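Side-chain contacts in ubiquitin-activating enzyme E1-like (Saccharomyces cerevisiae, PDB 3ONH), which supplies the ubiquitin-fold domain of Uba2, which together with Aos1 carries out the ATP-dependent activation of the SUMO protein SMT3: residues L17-L22 with P100-S105; L28-E31 with P36-I39. All coordinates share one frame; numbering follows the deposited sequence.

Contact 1 (L17-L22 with P100-S105)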
ATOM      1  N   LEU A  17       5.887  10.879   3.169  1.00 15.06           N
ATOM      2  CA  LEU A  17       4.661  10.964   2.403  1.00 16.33           C
ATOM      3  C   LEU A  17       4.888  11.888   1.214  1.00  9.34           C
ATOM      4  O   LEU A  17       4.381  11.642   0.121  1.00 19.03           O
ATOM      5  CB  LEU A  17       3.524  11.497   3.272  1.00 18.31           C
ATOM      6  CG  LEU A  17       2.107  11.204   2.771  1.00 12.89           C
ATOM      7  CD1 LEU A  17       1.710   9.770   3.062  1.00 19.22           C
ATOM      8  CD2 LEU A  17       1.122  12.159   3.409  1.00 24.58           C
ATOM      9  N   ASN A  18       5.666  12.941   1.432  1.00 16.13           N
ATOM     10  CA  ASN A  18       5.872  13.971   0.420  1.00 17.99           C
ATOM     11  C   ASN A  18       6.885  13.615  -0.657  1.00 22.25           C
ATOM     12  O   ASN A  18       6.947  14.288  -1.681  1.00 26.18           O
ATOM     13  CB  ASN A  18       6.285  15.297   1.066  1.00  9.57           C
ATOM     14  CG  ASN A  18       5.249  15.827   2.037  1.00 13.15           C
ATOM     15  OD1 ASN A  18       4.105  15.377   2.055  1.00 38.01           O
ATOM     16  ND2 ASN A  18       5.649  16.793   2.853  1.00 48.25           N
ATOM     17  N   LYS A  19       7.685  12.578  -0.438  1.00 18.60           N
ATOM     18  CA  LYS A  19       8.730  12.237  -1.403  1.00 12.43           C
ATOM     19  C   LYS A  19       8.559  10.856  -2.014  1.00  8.63           C
ATOM     20  O   LYS A  19       9.050  10.593  -3.108  1.00 15.52           O
ATOM     21  CB  LYS A  19      10.110  12.325  -0.763  1.00 12.04           C
ATOM     22  CG  LYS A  19      10.376  11.243   0.265  1.00 29.29           C
ATOM     23  CD  LYS A  19      11.775  11.372   0.841  1.00 40.61           C
ATOM     24  CE  LYS A  19      12.042  12.810   1.248  1.00 13.66           C
ATOM     25  NZ  LYS A  19      13.411  13.033   1.822  1.00 26.56           N
ATOM     26  N   MET A  20       7.863   9.979  -1.299  1.00 13.95           N
ATOM     27  CA  MET A  20       7.689   8.599  -1.713  1.00 10.41           C
ATOM     28  C   MET A  20       6.830   8.527  -2.968  1.00 14.11           C
ATOM     29  O   MET A  20       5.698   9.011  -2.980  1.00 11.45           O
ATOM     30  CB  MET A  20       7.022   7.812  -0.588  1.00 17.91           C
ATOM     31  CG  MET A  20       7.804   6.612  -0.088  1.00 42.20           C
ATOM     32  SD  MET A  20       7.909   5.305  -1.315  1.00 28.81           S
ATOM     33  CE  MET A  20       8.321   3.900  -0.285  1.00 15.91           C
ATOM     34  N   LYS A  21       7.367   7.935  -4.030  1.00 14.00           N
ATOM     35  CA  LYS A  21       6.626   7.803  -5.277  1.00 12.22           C
ATOM     36  C   LYS A  21       5.718   6.599  -5.196  1.00  7.43           C
ATOM     37  O   LYS A  21       6.027   5.625  -4.509  1.00 14.90           O
ATOM     38  CB  LYS A  21       7.568   7.687  -6.477  1.00  7.55           C
ATOM     39  CG  LYS A  21       8.107   9.018  -6.968  1.00 14.92           C
ATOM     40  CD  LYS A  21       9.468   8.847  -7.625  1.00 36.77           C
ATOM     41  CE  LYS A  21       9.478   7.684  -8.614  1.00 50.66           C
ATOM     42  NZ  LYS A  21      10.800   7.537  -9.292  1.00 40.56           N
ATOM     43  N   LEU A  22       4.587   6.682  -5.887  1.00  9.77           N
ATOM     44  CA  LEU A  22       3.590   5.629  -5.869  1.00  7.36           C
ATOM     45  C   LEU A  22       4.172   4.327  -6.404  1.00 12.58           C
ATOM     46  O   LEU A  22       3.972   3.257  -5.824  1.00  9.64           O
ATOM     47  CB  LEU A  22       2.384   6.053  -6.702  1.00 19.28           C
ATOM     48  CG  LEU A  22       1.237   5.059  -6.779  1.00 12.43           C
ATOM     49  CD1 LEU A  22       0.783   4.690  -5.379  1.00 17.08           C
ATOM     50  CD2 LEU A  22       0.094   5.643  -7.580  1.00 11.44           C
ATOM     51  N   PRO A 100      11.860   9.773  12.800  1.00100.82           N
ATOM     52  CA  PRO A 100      13.078  10.212  12.121  1.00 90.71           C
ATOM     53  C   PRO A 100      12.803  10.456  10.644  1.00 63.59           C
ATOM     54  O   PRO A 100      11.870   9.876  10.092  1.00 63.78           O
ATOM     55  CB  PRO A 100      14.016   9.022  12.289  1.00107.43           C
ATOM     56  CG  PRO A 100      13.518   8.303  13.486  1.00110.61           C
ATOM     57  CD  PRO A 100      12.034   8.471  13.468  1.00106.78           C
ATOM     58  N   CYS A 101      13.597  11.314  10.019  1.00 34.87           N
ATOM     59  CA  CYS A 101      13.407  11.629   8.610  1.00 14.87           C
ATOM     60  C   CYS A 101      13.513  10.381   7.749  1.00 16.60           C
ATOM     61  O   CYS A 101      14.214   9.433   8.097  1.00 31.82           O
ATOM     62  CB  CYS A 101      14.419  12.676   8.156  1.00 29.15           C
ATOM     63  SG  CYS A 101      14.096  14.321   8.815  1.00 51.36           S
ATOM     64  N   ASN A 102      12.798  10.379   6.630  1.00 12.42           N
ATOM     65  CA  ASN A 102      12.884   9.282   5.682  1.00 11.83           C
ATOM     66  C   ASN A 102      12.620   7.945   6.354  1.00 16.73           C
ATOM     67  O   ASN A 102      13.340   6.974   6.141  1.00 25.72           O
ATOM     68  CB  ASN A 102      14.252   9.277   5.002  1.00 24.23           C
ATOM     69  CG  ASN A 102      14.542  10.579   4.286  1.00 10.28           C
ATOM     70  OD1 ASN A 102      13.760  11.024   3.453  1.00 23.03           O
ATOM     71  ND2 ASN A 102      15.665  11.200   4.614  1.00 13.95           N
ATOM     72  N   THR A 103      11.583   7.912   7.180  1.00 14.34           N
ATOM     73  CA  THR A 103      11.118   6.675   7.762  1.00  9.07           C
ATOM     74  C   THR A 103       9.897   6.229   6.973  1.00 35.39           C
ATOM     75  O   THR A 103       8.972   7.006   6.753  1.00 15.76           O
ATOM     76  CB  THR A 103      10.738   6.850   9.245  1.00 13.13           C
ATOM     77  OG1 THR A 103      11.850   7.400   9.960  1.00 22.34           O
ATOM     78  CG2 THR A 103      10.362   5.520   9.867  1.00 22.50           C
ATOM     79  N   CYS A 104       9.923   4.990   6.509  1.00 16.73           N
ATOM     80  CA  CYS A 104       8.737   4.354   5.970  1.00  8.72           C
ATOM     81  C   CYS A 104       8.759   2.916   6.417  1.00 15.16           C
ATOM     82  O   CYS A 104       9.267   2.049   5.716  1.00 33.23           O
ATOM     83  CB  CYS A 104       8.703   4.419   4.449  1.00 24.93           C
ATOM     84  SG  CYS A 104       7.280   3.558   3.736  1.00 33.82           S
ATOM     85  N   SER A 105       8.213   2.667   7.598  1.00 15.50           N
ATOM     86  CA  SER A 105       8.306   1.356   8.212  1.00  9.46           C
ATOM     87  C   SER A 105       7.038   0.539   7.977  1.00 11.41           C
ATOM     88  O   SER A 105       5.988   0.865   8.513  1.00  9.64           O
ATOM     89  CB  SER A 105       8.554   1.517   9.709  1.00 10.27           C
ATOM     90  OG  SER A 105       8.995   0.309  10.296  1.00 27.66           O
TER
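Asn102 offers its side-chain oxygen to Lys19, and this one charged hydrogen bond, Lys19 NZ to Asn102 OD1 at 2.6 Å, is the only hydrogen bond between the two segments. The ammonium lies in the carbonyl plane on a lone pair of OD1, with a C=O...N angle of 142°. The amide nitrogen is turned away from the ammonium, with Asn102 ND2 4.0 Å from Lys19 NZ. The lysine chain also runs past the oxygen, since Lys19 CD and CE each come to 3.3 Å from Asn102 OD1, and the two side chains meet at about a right angle. A bend at chi3 (48°) brings the end of the lysine round to the oxygen. Asp15 adds to the polar cluster: its carboxylate accepts a hydrogen bond from the backbone N of Asn102 and forms a long, weak ion pair with Lys19.

The second touch is apolar. Met20 CE stops 4.2 Å from Cys104 SG, a loose van der Waals contact made as the thioether chain bends at chi2. Met20 also packs on Phe25 of helix 22-33, and Cys104 on Leu12 of strand 6-12.

These contacts dock helix 14-19 and the turn after it onto the loop that enters strand 104-105 and the first residue of that strand, which pairs antiparallel with strand 6-12. It is surface packing between a helix and a sheet margin in the ubiquitin-like fold of this E1 domain.

Contact 2 (L28-E31 with P36-I39); sequences LIRE and PQDI
The carbonyl oxygen of Gln37 is the acceptor of the sounder of two bonds from the Arg30 guanidinium: Arg30 NH2 to Gln37 O measures 2.9 Å with an N-H...O angle of 134°. The arginine projects from helix 22-33 of the ubiquitin fold and holds the loop that carries the chain from this helix into strand 39-43. NH2 sits in the carbonyl plane on a lone pair of the oxygen, yet the oxygen is tilted 30° out of the guanidinium plane, so the fit is imperfect on the arginine's side.

Pro36 O, by contrast, lies at the guanidinium edge and near its plane. Arg30 NE reaches it at 2.9 Å, but the N-H points poorly and the bond is weak. The same oxygen is lined by the aliphatic part of the side chain, with Arg30 CD 3.1 Å from Pro36 O. An extended start, CG anti to the backbone N (chi1 -180°), carries Arg30 out to the loop; a bend at chi3 then turns its head group along the two successive carbonyls.

The Gln37 side chain folds back from the loop and crosses the arginine at about a right angle, placing its OE1 over one face of the guanidinium. Beyond the loop, Glu80 accepts a hydrogen bond from the backbone N of Asp38 and also touches Pro36. The carboxylate of Asp38 stays well apart from the arginine. The glutamine's approach is made by its amide nitrogen to a methylene: Gln37 NE2 lies 3.6 Å from Arg30 CD.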
ATOM      1  N   LEU A  28       7.388  -1.878  -2.952  1.00 10.15           N
ATOM      2  CA  LEU A  28       7.675  -2.097  -1.537  1.00  8.44           C
ATOM      3  C   LEU A  28       6.674  -3.047  -0.898  1.00  8.65           C
ATOM      4  O   LEU A  28       7.043  -4.003  -0.223  1.00 13.68           O
ATOM      5  CB  LEU A  28       7.609  -0.762  -0.804  1.00  7.71           C
ATOM      6  CG  LEU A  28       8.526  -0.503   0.391  1.00 19.37           C
ATOM      7  CD1 LEU A  28       8.010   0.696   1.164  1.00 31.93           C
ATOM      8  CD2 LEU A  28       8.622  -1.713   1.295  1.00 23.85           C
ATOM      9  N   ILE A  29       5.394  -2.765  -1.090  1.00  9.56           N
ATOM     10  CA  ILE A  29       4.360  -3.567  -0.456  1.00  5.63           C
ATOM     11  C   ILE A  29       4.271  -4.946  -1.098  1.00  7.76           C
ATOM     12  O   ILE A  29       4.126  -5.960  -0.418  1.00 10.03           O
ATOM     13  CB  ILE A  29       3.007  -2.857  -0.513  1.00  6.65           C
ATOM     14  CG1 ILE A  29       3.097  -1.526   0.238  1.00  8.19           C
ATOM     15  CG2 ILE A  29       1.928  -3.742   0.075  1.00  9.81           C
ATOM     16  CD1 ILE A  29       1.872  -0.666   0.114  1.00 12.71           C
ATOM     17  N   ARG A  30       4.372  -4.984  -2.418  1.00 11.41           N
ATOM     18  CA  ARG A  30       4.321  -6.249  -3.131  1.00  5.49           C
ATOM     19  C   ARG A  30       5.428  -7.190  -2.669  1.00  6.26           C
ATOM     20  O   ARG A  30       5.170  -8.340  -2.341  1.00 15.59           O
ATOM     21  CB  ARG A  30       4.426  -6.029  -4.636  1.00 13.86           C
ATOM     22  CG  ARG A  30       4.374  -7.313  -5.447  1.00 19.62           C
ATOM     23  CD  ARG A  30       4.895  -7.097  -6.855  1.00 20.56           C
ATOM     24  NE  ARG A  30       3.962  -6.351  -7.693  1.00 26.01           N
ATOM     25  CZ  ARG A  30       4.261  -5.219  -8.327  1.00 20.73           C
ATOM     26  NH1 ARG A  30       5.470  -4.686  -8.210  1.00 21.32           N
ATOM     27  NH2 ARG A  30       3.344  -4.616  -9.076  1.00 21.65           N
ATOM     28  N   GLU A  31       6.664  -6.709  -2.647  1.00  9.18           N
ATOM     29  CA  GLU A  31       7.785  -7.577  -2.289  1.00 13.28           C
ATOM     30  C   GLU A  31       7.764  -7.978  -0.813  1.00 10.20           C
ATOM     31  O   GLU A  31       8.023  -9.128  -0.471  1.00 14.24           O
ATOM     32  CB  GLU A  31       9.117  -6.919  -2.647  1.00 17.63           C
ATOM     33  CG  GLU A  31       9.226  -6.508  -4.115  1.00 30.74           C
ATOM     34  CD  GLU A  31       9.877  -7.577  -4.989  1.00 54.38           C
ATOM     35  OE1 GLU A  31       9.968  -7.367  -6.221  1.00 48.30           O
ATOM     36  OE2 GLU A  31      10.306  -8.622  -4.445  1.00 46.49           O
ATOM     37  N   PRO A  36       1.784 -10.942  -6.088  1.00 14.79           N
ATOM     38  CA  PRO A  36       2.256 -11.169  -7.457  1.00 11.22           C
ATOM     39  C   PRO A  36       2.480  -9.849  -8.184  1.00 11.32           C
ATOM     40  O   PRO A  36       2.435  -8.793  -7.560  1.00 20.59           O
ATOM     41  CB  PRO A  36       1.093 -11.913  -8.110  1.00 12.74           C
ATOM     42  CG  PRO A  36       0.149 -12.264  -6.993  1.00 33.29           C
ATOM     43  CD  PRO A  36       0.354 -11.240  -5.947  1.00 17.60           C
ATOM     44  N   GLN A  37       2.705  -9.900  -9.490  1.00  7.95           N
ATOM     45  CA  GLN A  37       2.938  -8.672 -10.238  1.00 22.04           C
ATOM     46  C   GLN A  37       1.668  -7.854 -10.418  1.00 11.00           C
ATOM     47  O   GLN A  37       1.660  -6.652 -10.190  1.00 23.02           O
ATOM     48  CB  GLN A  37       3.573  -8.982 -11.584  1.00 31.14           C
ATOM     49  CG  GLN A  37       4.814  -9.815 -11.438  1.00 40.90           C
ATOM     50  CD  GLN A  37       5.664  -9.387 -10.248  1.00 27.90           C
ATOM     51  OE1 GLN A  37       6.585  -8.580 -10.384  1.00 23.21           O
ATOM     52  NE2 GLN A  37       5.358  -9.932  -9.075  1.00 38.18           N
ATOM     53  N   ASP A  38       0.595  -8.512 -10.827  1.00  9.35           N
ATOM     54  CA  ASP A  38      -0.676  -7.835 -11.015  1.00 19.47           C
ATOM     55  C   ASP A  38      -1.357  -7.600  -9.681  1.00 18.63           C
ATOM     56  O   ASP A  38      -1.762  -8.545  -9.010  1.00 14.67           O
ATOM     57  CB  ASP A  38      -1.597  -8.646 -11.912  1.00  7.40           C
ATOM     58  CG  ASP A  38      -1.078  -8.779 -13.322  1.00 23.88           C
ATOM     59  OD1 ASP A  38      -0.176  -8.005 -13.696  1.00 32.74           O
ATOM     60  OD2 ASP A  38      -1.582  -9.658 -14.061  1.00 21.08           O
ATOM     61  N   ILE A  39      -1.511  -6.331  -9.327  1.00 10.02           N
ATOM     62  CA  ILE A  39      -1.997  -5.947  -8.016  1.00  6.10           C
ATOM     63  C   ILE A  39      -3.025  -4.823  -8.115  1.00 18.45           C
ATOM     64  O   ILE A  39      -3.186  -4.200  -9.168  1.00 11.76           O
ATOM     65  CB  ILE A  39      -0.818  -5.497  -7.136  1.00 12.87           C
ATOM     66  CG1 ILE A  39      -0.749  -6.353  -5.884  1.00 22.13           C
ATOM     67  CG2 ILE A  39      -0.861  -3.994  -6.848  1.00 19.25           C
ATOM     68  CD1 ILE A  39      -0.514  -7.797  -6.188  1.00 25.98           C
TER

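Both are surface contacts, without a buried residue among those that touch, and their centres lie about 18 Å apart. Contact 1 joins chain regions distant in sequence, helix 14-19 and the approach to strand 104-105; contact 2 is local, tying helix 22-33 to the loop that follows it. Their chemistry differs accordingly: contact 1 takes a side-chain acceptor and adds a small apolar touch, whereas contact 2 takes backbone carbonyls and buries more area, 180 against 138 Å². The two meet through helix 22-33: Leu28, without a part in contact 2 itself, packs its CD1 3.5 Å from Met20 CE and 3.9 Å from Cys104 SG, backing contact 1's apolar pair.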